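Local coordinates for protein phospholipase C-beta (PLC-beta) (PDB 3QR0) that belongs to the phospholipase C-beta family and combines a PH domain, EF-hand-like regions, a TIM-barrel core with a bound calcium ion and a C2 domain, at residues E232-F235 and K236-S239; D252-N255 and D256-H260; L303-L306 and M307-E310. All coordinates share one frame; numbering follows the deposited sequence.

Contact 1: E232-F235 and K236-S239; sequences EGIF and KELS
F235 and S239 are joined by two polar bonds in the last turn of helix 230-238, and both end on the same acceptor. The amide S239 N lies 2.9 Å from F235 O, while the hydroxyl S239 OG lies 2.8 Å from that same oxygen. The two donors approach from opposite faces of the carbonyl plane, the hydroxyl tilted 29° out of it, so the oxygen is gripped from two sides. Serine suits the place because its short side chain folds back onto its own helix: with chi1 at 65°, OG sits between the backbone N and the carbonyl carbon and turns toward the preceding turn. N241 N adds a weak bond to the same hydroxyl.

The other polar links along the backbone are the regular i to i+4 bonds, K236 N to E232 O, E237 N to G233 O and L238 N to I234 O, each 3.0 Å long.

Apolar packing is lighter. I234 CG2 stands 4.2 Å from L238 CD1, one turn apart on the buried face, and L238 CG also rests 3.4 Å from I234 O. Leucine and isoleucine fit a side that faces other protein: I234 rests on Y745, and L238 reaches L302 of helix 299-307. F235 packs on I245 and L302.

Charged residues mark the exposed side. K236 runs out in an extended chain that bends at its last torsion, leaving its amine away from the helix. E232 reaches K299 in a salt bridge, and E237 is hydrogen-bonded to Y745 OH, tying this helix to the C2 domain. The division between buried and charged faces is that of an amphipathic helix, here one of the helices of the EF-hand-like region.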
ATOM      1  N   GLU A 232     -24.111   6.386 -22.218  1.00 35.22           N
ATOM      2  CA  GLU A 232     -25.267   6.987 -22.885  1.00 36.17           C
ATOM      3  C   GLU A 232     -26.273   7.550 -21.877  1.00 35.56           C
ATOM      4  O   GLU A 232     -26.652   8.721 -21.954  1.00 35.40           O
ATOM      5  CB  GLU A 232     -25.954   5.960 -23.800  1.00 37.45           C
ATOM      6  CG  GLU A 232     -27.100   6.515 -24.650  1.00 40.31           C
ATOM      7  CD  GLU A 232     -26.643   7.562 -25.654  1.00 43.82           C
ATOM      8  OE1 GLU A 232     -25.675   7.295 -26.406  1.00 46.56           O
ATOM      9  OE2 GLU A 232     -27.257   8.652 -25.696  1.00 46.55           O
ATOM     10  N   GLY A 233     -26.705   6.710 -20.943  1.00 34.75           N
ATOM     11  CA  GLY A 233     -27.612   7.139 -19.883  1.00 34.33           C
ATOM     12  C   GLY A 233     -27.017   8.235 -19.011  1.00 33.32           C
ATOM     13  O   GLY A 233     -27.713   9.170 -18.623  1.00 33.30           O
ATOM     14  N   ILE A 234     -25.726   8.129 -18.709  1.00 32.22           N
ATOM     15  CA  ILE A 234     -25.046   9.140 -17.891  1.00 31.57           C
ATOM     16  C   ILE A 234     -24.938  10.473 -18.641  1.00 31.93           C
ATOM     17  O   ILE A 234     -25.149  11.539 -18.064  1.00 31.38           O
ATOM     18  CB  ILE A 234     -23.650   8.659 -17.441  1.00 30.83           C
ATOM     19  CG1 ILE A 234     -23.787   7.505 -16.442  1.00 30.50           C
ATOM     20  CG2 ILE A 234     -22.859   9.804 -16.819  1.00 30.04           C
ATOM     21  CD1 ILE A 234     -22.486   6.764 -16.177  1.00 28.80           C
ATOM     22  N   PHE A 235     -24.625  10.403 -19.930  1.00 32.39           N
ATOM     23  CA  PHE A 235     -24.578  11.593 -20.775  1.00 33.05           C
ATOM     24  C   PHE A 235     -25.945  12.294 -20.835  1.00 34.00           C
ATOM     25  O   PHE A 235     -26.026  13.515 -20.706  1.00 33.81           O
ATOM     26  CB  PHE A 235     -24.103  11.219 -22.180  1.00 33.30           C
ATOM     27  CG  PHE A 235     -23.882  12.397 -23.072  1.00 34.11           C
ATOM     28  CD1 PHE A 235     -22.789  13.232 -22.877  1.00 33.92           C
ATOM     29  CD2 PHE A 235     -24.764  12.678 -24.108  1.00 35.19           C
ATOM     30  CE1 PHE A 235     -22.579  14.326 -23.703  1.00 34.54           C
ATOM     31  CE2 PHE A 235     -24.556  13.767 -24.935  1.00 36.07           C
ATOM     32  CZ  PHE A 235     -23.460  14.593 -24.727  1.00 35.15           C
ATOM     33  N   LYS A 236     -27.007  11.514 -21.015  1.00 34.89           N
ATOM     34  CA  LYS A 236     -28.377  12.040 -21.019  1.00 36.14           C
ATOM     35  C   LYS A 236     -28.702  12.758 -19.703  1.00 35.97           C
ATOM     36  O   LYS A 236     -29.282  13.845 -19.702  1.00 36.24           O
ATOM     37  CB  LYS A 236     -29.372  10.898 -21.257  1.00 36.85           C
ATOM     38  CG  LYS A 236     -30.838  11.323 -21.321  1.00 38.74           C
ATOM     39  CD  LYS A 236     -31.728  10.153 -21.716  1.00 40.65           C
ATOM     40  CE  LYS A 236     -33.184  10.571 -21.867  1.00 42.30           C
ATOM     41  NZ  LYS A 236     -33.799  10.931 -20.560  1.00 43.06           N
ATOM     42  N   GLU A 237     -28.315  12.131 -18.595  1.00 35.56           N
ATOM     43  CA  GLU A 237     -28.483  12.684 -17.249  1.00 35.60           C
ATOM     44  C   GLU A 237     -27.786  14.042 -17.092  1.00 34.90           C
ATOM     45  O   GLU A 237     -28.422  15.022 -16.694  1.00 34.91           O
ATOM     46  CB  GLU A 237     -27.935  11.678 -16.222  1.00 35.32           C
ATOM     47  CG  GLU A 237     -28.005  12.094 -14.745  1.00 36.73           C
ATOM     48  CD  GLU A 237     -27.235  11.134 -13.828  1.00 38.12           C
ATOM     49  OE1 GLU A 237     -26.083  10.785 -14.147  1.00 39.89           O
ATOM     50  OE2 GLU A 237     -27.772  10.737 -12.775  1.00 41.63           O
ATOM     51  N   LEU A 238     -26.493  14.099 -17.415  1.00 33.78           N
ATOM     52  CA  LEU A 238     -25.698  15.319 -17.200  1.00 33.29           C
ATOM     53  C   LEU A 238     -26.020  16.442 -18.185  1.00 33.80           C
ATOM     54  O   LEU A 238     -25.848  17.618 -17.858  1.00 33.53           O
ATOM     55  CB  LEU A 238     -24.196  15.012 -17.251  1.00 32.46           C
ATOM     56  CG  LEU A 238     -23.686  13.982 -16.238  1.00 31.92           C
ATOM     57  CD1 LEU A 238     -22.159  13.928 -16.257  1.00 31.33           C
ATOM     58  CD2 LEU A 238     -24.200  14.276 -14.836  1.00 31.91           C
ATOM     59  N   SER A 239     -26.479  16.081 -19.381  1.00 34.21           N
ATOM     60  CA  SER A 239     -26.870  17.066 -20.393  1.00 35.01           C
ATOM     61  C   SER A 239     -28.320  17.533 -20.234  1.00 36.05           C
ATOM     62  O   SER A 239     -28.784  18.378 -21.003  1.00 36.49           O
ATOM     63  CB  SER A 239     -26.694  16.481 -21.795  1.00 35.28           C
ATOM     64  OG  SER A 239     -27.574  15.389 -22.011  1.00 35.05           O
TER

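Contact 2: D252-N255 and D256-H260; sequences DFLN and DMQRH
F253 O accepts two backbone amides, M257 N at 3.1 Å and Q258 N also at 3.1 Å, the second, an i to i+5 bond nearly along the C=O axis, marking the wider pi-type turn near the end of helix 247-257. One residue earlier, D256 N makes a short but bent bond of 2.7 Å to D252 O.

The F253 ring is framed by the same two residues that share its carbonyl. Q258 CG lies over one face, 3.7 Å from the ring centroid and 20° off the ring normal, a CH-pi contact offset toward the rim. The bend at chi2, -63°, folds the glutamine back across the ring, and its amide plane ends 23° from the ring plane. Glutamine suits the spot because its methylene carbons can meet an aromatic face while its amide is held by others: OE1 accepts from Y745 N and NE2 donates to N311 OD1. M257 takes the rim instead. Its SD sits near the ring plane, 5.0 Å from the centroid, a Met-aromatic contact that suits the flexible, polarisable thioether. F253 and L254 lie on the buried side of a helix in the EF-hand-like region, where F253 also meets L238 and F305.

On the other side the side chains are polar. D252 and D256 run side by side, pointing the same way, with OD2 of D252 4.5 Å from OD2 of D256; the like charges would probably disfavour a closer approach. A water bridges N255 and R259, donating to N255 OD1 at 2.8 Å and accepting from R259 NH1 at 3.0 Å. N255 OD1 also takes Y271 N, and the extended arginine carries its guanidinium group on to F268 O and L263 O.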
ATOM      1  N   ASP A 252     -21.503  22.600 -13.060  1.00 26.81           N
ATOM      2  CA  ASP A 252     -22.396  22.119 -12.011  1.00 27.06           C
ATOM      3  C   ASP A 252     -22.181  20.634 -11.723  1.00 26.18           C
ATOM      4  O   ASP A 252     -22.242  20.220 -10.569  1.00 25.39           O
ATOM      5  CB  ASP A 252     -23.854  22.413 -12.372  1.00 28.04           C
ATOM      6  CG  ASP A 252     -24.170  23.901 -12.340  1.00 29.99           C
ATOM      7  OD1 ASP A 252     -25.258  24.295 -12.807  1.00 33.79           O
ATOM      8  OD2 ASP A 252     -23.332  24.689 -11.847  1.00 32.16           O
ATOM      9  N   PHE A 253     -21.898  19.846 -12.760  1.00 25.87           N
ATOM     10  CA  PHE A 253     -21.525  18.444 -12.577  1.00 25.52           C
ATOM     11  C   PHE A 253     -20.285  18.328 -11.682  1.00 24.80           C
ATOM     12  O   PHE A 253     -20.285  17.584 -10.703  1.00 24.38           O
ATOM     13  CB  PHE A 253     -21.284  17.780 -13.938  1.00 25.52           C
ATOM     14  CG  PHE A 253     -20.630  16.429 -13.864  1.00 24.99           C
ATOM     15  CD1 PHE A 253     -21.272  15.359 -13.263  1.00 24.85           C
ATOM     16  CD2 PHE A 253     -19.387  16.215 -14.441  1.00 25.27           C
ATOM     17  CE1 PHE A 253     -20.671  14.115 -13.211  1.00 24.47           C
ATOM     18  CE2 PHE A 253     -18.787  14.971 -14.395  1.00 24.23           C
ATOM     19  CZ  PHE A 253     -19.429  13.919 -13.781  1.00 24.48           C
ATOM     20  N   LEU A 254     -19.239  19.081 -12.012  1.00 24.96           N
ATOM     21  CA  LEU A 254     -17.999  19.049 -11.236  1.00 24.45           C
ATOM     22  C   LEU A 254     -18.185  19.562  -9.807  1.00 24.74           C
ATOM     23  O   LEU A 254     -17.617  18.998  -8.868  1.00 24.27           O
ATOM     24  CB  LEU A 254     -16.897  19.850 -11.939  1.00 24.43           C
ATOM     25  CG  LEU A 254     -16.409  19.299 -13.284  1.00 24.66           C
ATOM     26  CD1 LEU A 254     -15.416  20.261 -13.942  1.00 25.22           C
ATOM     27  CD2 LEU A 254     -15.793  17.945 -13.108  1.00 23.56           C
ATOM     28  N   ASN A 255     -18.976  20.623  -9.646  1.00 25.37           N
ATOM     29  CA  ASN A 255     -19.158  21.259  -8.340  1.00 25.91           C
ATOM     30  C   ASN A 255     -20.239  20.611  -7.456  1.00 26.66           C
ATOM     31  O   ASN A 255     -20.211  20.793  -6.240  1.00 26.29           O
ATOM     32  CB  ASN A 255     -19.463  22.754  -8.509  1.00 26.43           C
ATOM     33  CG  ASN A 255     -18.265  23.556  -9.020  1.00 26.28           C
ATOM     34  OD1 ASN A 255     -17.112  23.141  -8.885  1.00 26.13           O
ATOM     35  ND2 ASN A 255     -18.541  24.718  -9.598  1.00 26.46           N
ATOM     36  N   ASP A 256     -21.184  19.881  -8.054  1.00 27.64           N
ATOM     37  CA  ASP A 256     -22.307  19.291  -7.303  1.00 28.75           C
ATOM     38  C   ASP A 256     -22.142  17.791  -7.107  1.00 29.03           C
ATOM     39  O   ASP A 256     -22.167  17.311  -5.978  1.00 30.39           O
ATOM     40  CB  ASP A 256     -23.657  19.562  -7.993  1.00 29.40           C
ATOM     41  CG  ASP A 256     -24.027  21.045  -8.024  1.00 30.46           C
ATOM     42  OD1 ASP A 256     -23.647  21.776  -7.085  1.00 31.92           O
ATOM     43  OD2 ASP A 256     -24.717  21.474  -8.979  1.00 29.10           O
ATOM     44  N   MET A 257     -21.971  17.049  -8.197  1.00 29.22           N
ATOM     45  CA  MET A 257     -21.922  15.586  -8.128  1.00 28.95           C
ATOM     46  C   MET A 257     -20.527  15.031  -7.832  1.00 27.72           C
ATOM     47  O   MET A 257     -20.389  14.080  -7.065  1.00 27.09           O
ATOM     48  CB  MET A 257     -22.444  14.969  -9.427  1.00 29.59           C
ATOM     49  CG  MET A 257     -22.541  13.448  -9.369  1.00 30.47           C
ATOM     50  SD  MET A 257     -23.185  12.712 -10.870  1.00 34.50           S
ATOM     51  CE  MET A 257     -24.857  13.351 -10.906  1.00 34.32           C
ATOM     52  N   GLN A 258     -19.501  15.610  -8.451  1.00 27.33           N
ATOM     53  CA  GLN A 258     -18.136  15.112  -8.304  1.00 26.60           C
ATOM     54  C   GLN A 258     -17.422  15.653  -7.063  1.00 26.77           C
ATOM     55  O   GLN A 258     -16.277  15.292  -6.806  1.00 25.79           O
ATOM     56  CB  GLN A 258     -17.310  15.450  -9.547  1.00 26.34           C
ATOM     57  CG  GLN A 258     -17.892  14.907 -10.845  1.00 26.40           C
ATOM     58  CD  GLN A 258     -17.951  13.394 -10.867  1.00 24.77           C
ATOM     59  OE1 GLN A 258     -19.019  12.806 -10.712  1.00 24.47           O
ATOM     60  NE2 GLN A 258     -16.801  12.757 -11.058  1.00 22.24           N
ATOM     61  N   ARG A 259     -18.101  16.506  -6.301  1.00 27.64           N
ATOM     62  CA  ARG A 259     -17.502  17.211  -5.175  1.00 28.27           C
ATOM     63  C   ARG A 259     -18.264  16.900  -3.898  1.00 28.94           C
ATOM     64  O   ARG A 259     -19.494  16.951  -3.884  1.00 29.16           O
ATOM     65  CB  ARG A 259     -17.549  18.721  -5.431  1.00 28.66           C
ATOM     66  CG  ARG A 259     -16.940  19.560  -4.320  1.00 28.63           C
ATOM     67  CD  ARG A 259     -17.240  21.029  -4.480  1.00 29.64           C
ATOM     68  NE  ARG A 259     -16.687  21.794  -3.364  1.00 30.41           N
ATOM     69  CZ  ARG A 259     -15.494  22.390  -3.346  1.00 31.77           C
ATOM     70  NH1 ARG A 259     -14.681  22.349  -4.399  1.00 31.34           N
ATOM     71  NH2 ARG A 259     -15.115  23.052  -2.259  1.00 32.86           N
ATOM     72  N   HIS A 260     -17.534  16.598  -2.822  1.00 29.59           N
ATOM     73  CA  HIS A 260     -18.150  16.389  -1.515  1.00 30.60           C
ATOM     74  C   HIS A 260     -18.814  17.695  -1.082  1.00 31.95           C
ATOM     75  O   HIS A 260     -18.152  18.731  -1.030  1.00 32.12           O
ATOM     76  CB  HIS A 260     -17.104  15.961  -0.478  1.00 30.33           C
ATOM     77  CG  HIS A 260     -17.693  15.335   0.748  1.00 31.13           C
ATOM     78  ND1 HIS A 260     -18.480  16.034   1.636  1.00 32.49           N
ATOM     79  CD2 HIS A 260     -17.603  14.075   1.238  1.00 31.87           C
ATOM     80  CE1 HIS A 260     -18.856  15.232   2.616  1.00 33.08           C
ATOM     81  NE2 HIS A 260     -18.339  14.038   2.397  1.00 32.39           N
TER
HETATM   82  O   HOH W   1     -15.384  21.614  -7.255  1.00 23.16           O
HETATM   83  O   HOH W   2     -21.128  19.236  -3.785  1.00 37.42           O

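Contact 3: L303-L306 and M307-E310; sequences LYFL and MCEE
L303 and M307 form the tightly packed side of this helix end. The methionine side chain lies obliquely across the leucine, SD 3.9 Å from L303 CD1, while M307 CG presses to 3.3 Å from L303 O. A long, flexible thioether can fill the groove between helices, and here it lies against F219 and Y222 of helix 215-225 and against L152 of helix 151-165. Behind these side chains M307 N divides its hydrogen between two carbonyls: it bonds L303 O at 3.2 Å, and Y304 O at the same distance only weakly.

C308 is the next buried piece. Its amide bonds F305 O at 3.0 Å, but from above the carbonyl plane, 67° out of it, as the chain tightens where helix 299-307 gives way to a turn. With chi1 at 81°, SG falls between the backbone N and the carbonyl carbon and turns toward F305: the sulfur is 5.2 Å from the ring centroid in an oblique Cys sulfur-aromatic contact. Cysteine is small enough to fit here, its CB 4.4 Å from Y304 CE2. Helix 299-307 is one of the helices of the EF-hand-like region, and its aromatic residues face partner helices, Y304 meeting F219 and F305 meeting F250 edge-to-face.

Packing is looser past the turn, where the 3-10 segment 309-310 is partly exposed. E310 keeps an apolar touch through both methylenes, CB and CG, with CG at the edge of the F305 ring, in its plane, 3.8 Å from CE1. The chain bends at chi2, 70°, and its carboxylate runs nearly coplanar with the ring. Glutamate suits this border because its methylenes line the aromatic rim while OE2 accepts a hydrogen bond from Y271 OH.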
ATOM      1  N   LEU A 303     -16.450  10.651 -21.470  1.00 26.19           N
ATOM      2  CA  LEU A 303     -15.743   9.417 -21.118  1.00 25.72           C
ATOM      3  C   LEU A 303     -14.248   9.685 -20.950  1.00 24.98           C
ATOM      4  O   LEU A 303     -13.617   9.165 -20.029  1.00 23.73           O
ATOM      5  CB  LEU A 303     -15.978   8.335 -22.180  1.00 26.43           C
ATOM      6  CG  LEU A 303     -15.358   6.955 -21.925  1.00 26.60           C
ATOM      7  CD1 LEU A 303     -15.577   6.491 -20.484  1.00 27.26           C
ATOM      8  CD2 LEU A 303     -15.927   5.943 -22.909  1.00 28.99           C
ATOM      9  N   TYR A 304     -13.692  10.516 -21.828  1.00 25.32           N
ATOM     10  CA  TYR A 304     -12.281  10.903 -21.733  1.00 25.31           C
ATOM     11  C   TYR A 304     -12.014  11.575 -20.380  1.00 24.41           C
ATOM     12  O   TYR A 304     -11.089  11.197 -19.663  1.00 24.45           O
ATOM     13  CB  TYR A 304     -11.911  11.843 -22.890  1.00 25.82           C
ATOM     14  CG  TYR A 304     -10.444  12.214 -22.964  1.00 26.73           C
ATOM     15  CD1 TYR A 304      -9.572  11.535 -23.813  1.00 27.84           C
ATOM     16  CD2 TYR A 304      -9.932  13.254 -22.196  1.00 27.60           C
ATOM     17  CE1 TYR A 304      -8.221  11.879 -23.886  1.00 28.22           C
ATOM     18  CE2 TYR A 304      -8.580  13.602 -22.260  1.00 28.32           C
ATOM     19  CZ  TYR A 304      -7.739  12.917 -23.109  1.00 28.79           C
ATOM     20  OH  TYR A 304      -6.411  13.271 -23.166  1.00 31.56           O
ATOM     21  N   PHE A 305     -12.834  12.561 -20.026  1.00 24.52           N
ATOM     22  CA  PHE A 305     -12.711  13.225 -18.725  1.00 23.85           C
ATOM     23  C   PHE A 305     -12.773  12.229 -17.572  1.00 23.26           C
ATOM     24  O   PHE A 305     -11.959  12.276 -16.651  1.00 22.40           O
ATOM     25  CB  PHE A 305     -13.812  14.264 -18.496  1.00 24.26           C
ATOM     26  CG  PHE A 305     -13.983  14.626 -17.042  1.00 23.37           C
ATOM     27  CD1 PHE A 305     -13.057  15.441 -16.411  1.00 22.99           C
ATOM     28  CD2 PHE A 305     -15.031  14.106 -16.293  1.00 23.36           C
ATOM     29  CE1 PHE A 305     -13.187  15.757 -15.070  1.00 22.69           C
ATOM     30  CE2 PHE A 305     -15.167  14.422 -14.951  1.00 22.00           C
ATOM     31  CZ  PHE A 305     -14.247  15.243 -14.340  1.00 22.25           C
ATOM     32  N   LEU A 306     -13.766  11.346 -17.620  1.00 23.73           N
ATOM     33  CA  LEU A 306     -14.029  10.429 -16.514  1.00 23.49           C
ATOM     34  C   LEU A 306     -12.842   9.521 -16.243  1.00 23.19           C
ATOM     35  O   LEU A 306     -12.649   9.081 -15.110  1.00 22.89           O
ATOM     36  CB  LEU A 306     -15.277   9.593 -16.780  1.00 23.71           C
ATOM     37  CG  LEU A 306     -16.625  10.318 -16.728  1.00 24.46           C
ATOM     38  CD1 LEU A 306     -17.711   9.400 -17.279  1.00 24.47           C
ATOM     39  CD2 LEU A 306     -16.955  10.770 -15.314  1.00 23.95           C
ATOM     40  N   MET A 307     -12.045   9.274 -17.282  1.00 23.77           N
ATOM     41  CA  MET A 307     -10.875   8.410 -17.199  1.00 23.89           C
ATOM     42  C   MET A 307      -9.572   9.167 -16.972  1.00 23.79           C
ATOM     43  O   MET A 307      -8.558   8.537 -16.730  1.00 23.44           O
ATOM     44  CB  MET A 307     -10.713   7.627 -18.505  1.00 24.46           C
ATOM     45  CG  MET A 307     -11.810   6.633 -18.808  1.00 25.53           C
ATOM     46  SD  MET A 307     -11.710   6.081 -20.521  1.00 28.74           S
ATOM     47  CE  MET A 307     -10.142   5.209 -20.529  1.00 28.47           C
ATOM     48  N   CYS A 308      -9.584  10.496 -17.086  1.00 24.21           N
ATOM     49  CA  CYS A 308      -8.337  11.274 -17.057  1.00 24.29           C
ATOM     50  C   CYS A 308      -7.947  11.682 -15.641  1.00 23.80           C
ATOM     51  O   CYS A 308      -8.695  11.457 -14.692  1.00 23.32           O
ATOM     52  CB  CYS A 308      -8.429  12.500 -17.974  1.00 24.86           C
ATOM     53  SG  CYS A 308      -9.277  13.929 -17.288  1.00 25.62           S
ATOM     54  N   GLU A 309      -6.765  12.279 -15.505  1.00 24.29           N
ATOM     55  CA  GLU A 309      -6.240  12.675 -14.194  1.00 24.24           C
ATOM     56  C   GLU A 309      -7.115  13.697 -13.461  1.00 24.09           C
ATOM     57  O   GLU A 309      -7.151  13.702 -12.233  1.00 23.55           O
ATOM     58  CB  GLU A 309      -4.804  13.212 -14.310  1.00 24.81           C
ATOM     59  CG  GLU A 309      -3.754  12.133 -14.565  1.00 25.97           C
ATOM     60  CD  GLU A 309      -3.881  10.969 -13.597  1.00 27.14           C
ATOM     61  OE1 GLU A 309      -3.785  11.198 -12.365  1.00 28.52           O
ATOM     62  OE2 GLU A 309      -4.100   9.831 -14.071  1.00 27.54           O
ATOM     63  N   GLU A 310      -7.811  14.554 -14.206  1.00 24.49           N
ATOM     64  CA  GLU A 310      -8.716  15.534 -13.606  1.00 25.06           C
ATOM     65  C   GLU A 310      -9.784  14.863 -12.736  1.00 24.54           C
ATOM     66  O   GLU A 310     -10.224  15.445 -11.736  1.00 24.76           O
ATOM     67  CB  GLU A 310      -9.408  16.363 -14.689  1.00 26.03           C
ATOM     68  CG  GLU A 310     -10.052  17.651 -14.185  1.00 27.46           C
ATOM     69  CD  GLU A 310      -9.031  18.699 -13.769  1.00 29.60           C
ATOM     70  OE1 GLU A 310      -7.985  18.820 -14.449  1.00 29.71           O
ATOM     71  OE2 GLU A 310      -9.279  19.401 -12.766  1.00 29.24           O
TER

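All three contacts lie within the EF-hand-like region and follow one another along the chain: contact 1 in helix 230-238, contact 2 at the end of helix 247-257, contact 3 at the end of helix 299-307. Their centres are about 15 Å (1 to 2), 14 Å (2 to 3) and 16 Å (1 to 3) apart. Contact 2 is the hub: L238 CD1 is 3.4 Å from F253 CE1, and L254 CD2 is 3.3 Å from F305 CZ, whereas contacts 1 and 3 do not touch. Three helices thus share a hydrophobic core, and Y745 links the first two to the C2 domain, away from the calcium site in the TIM barrel.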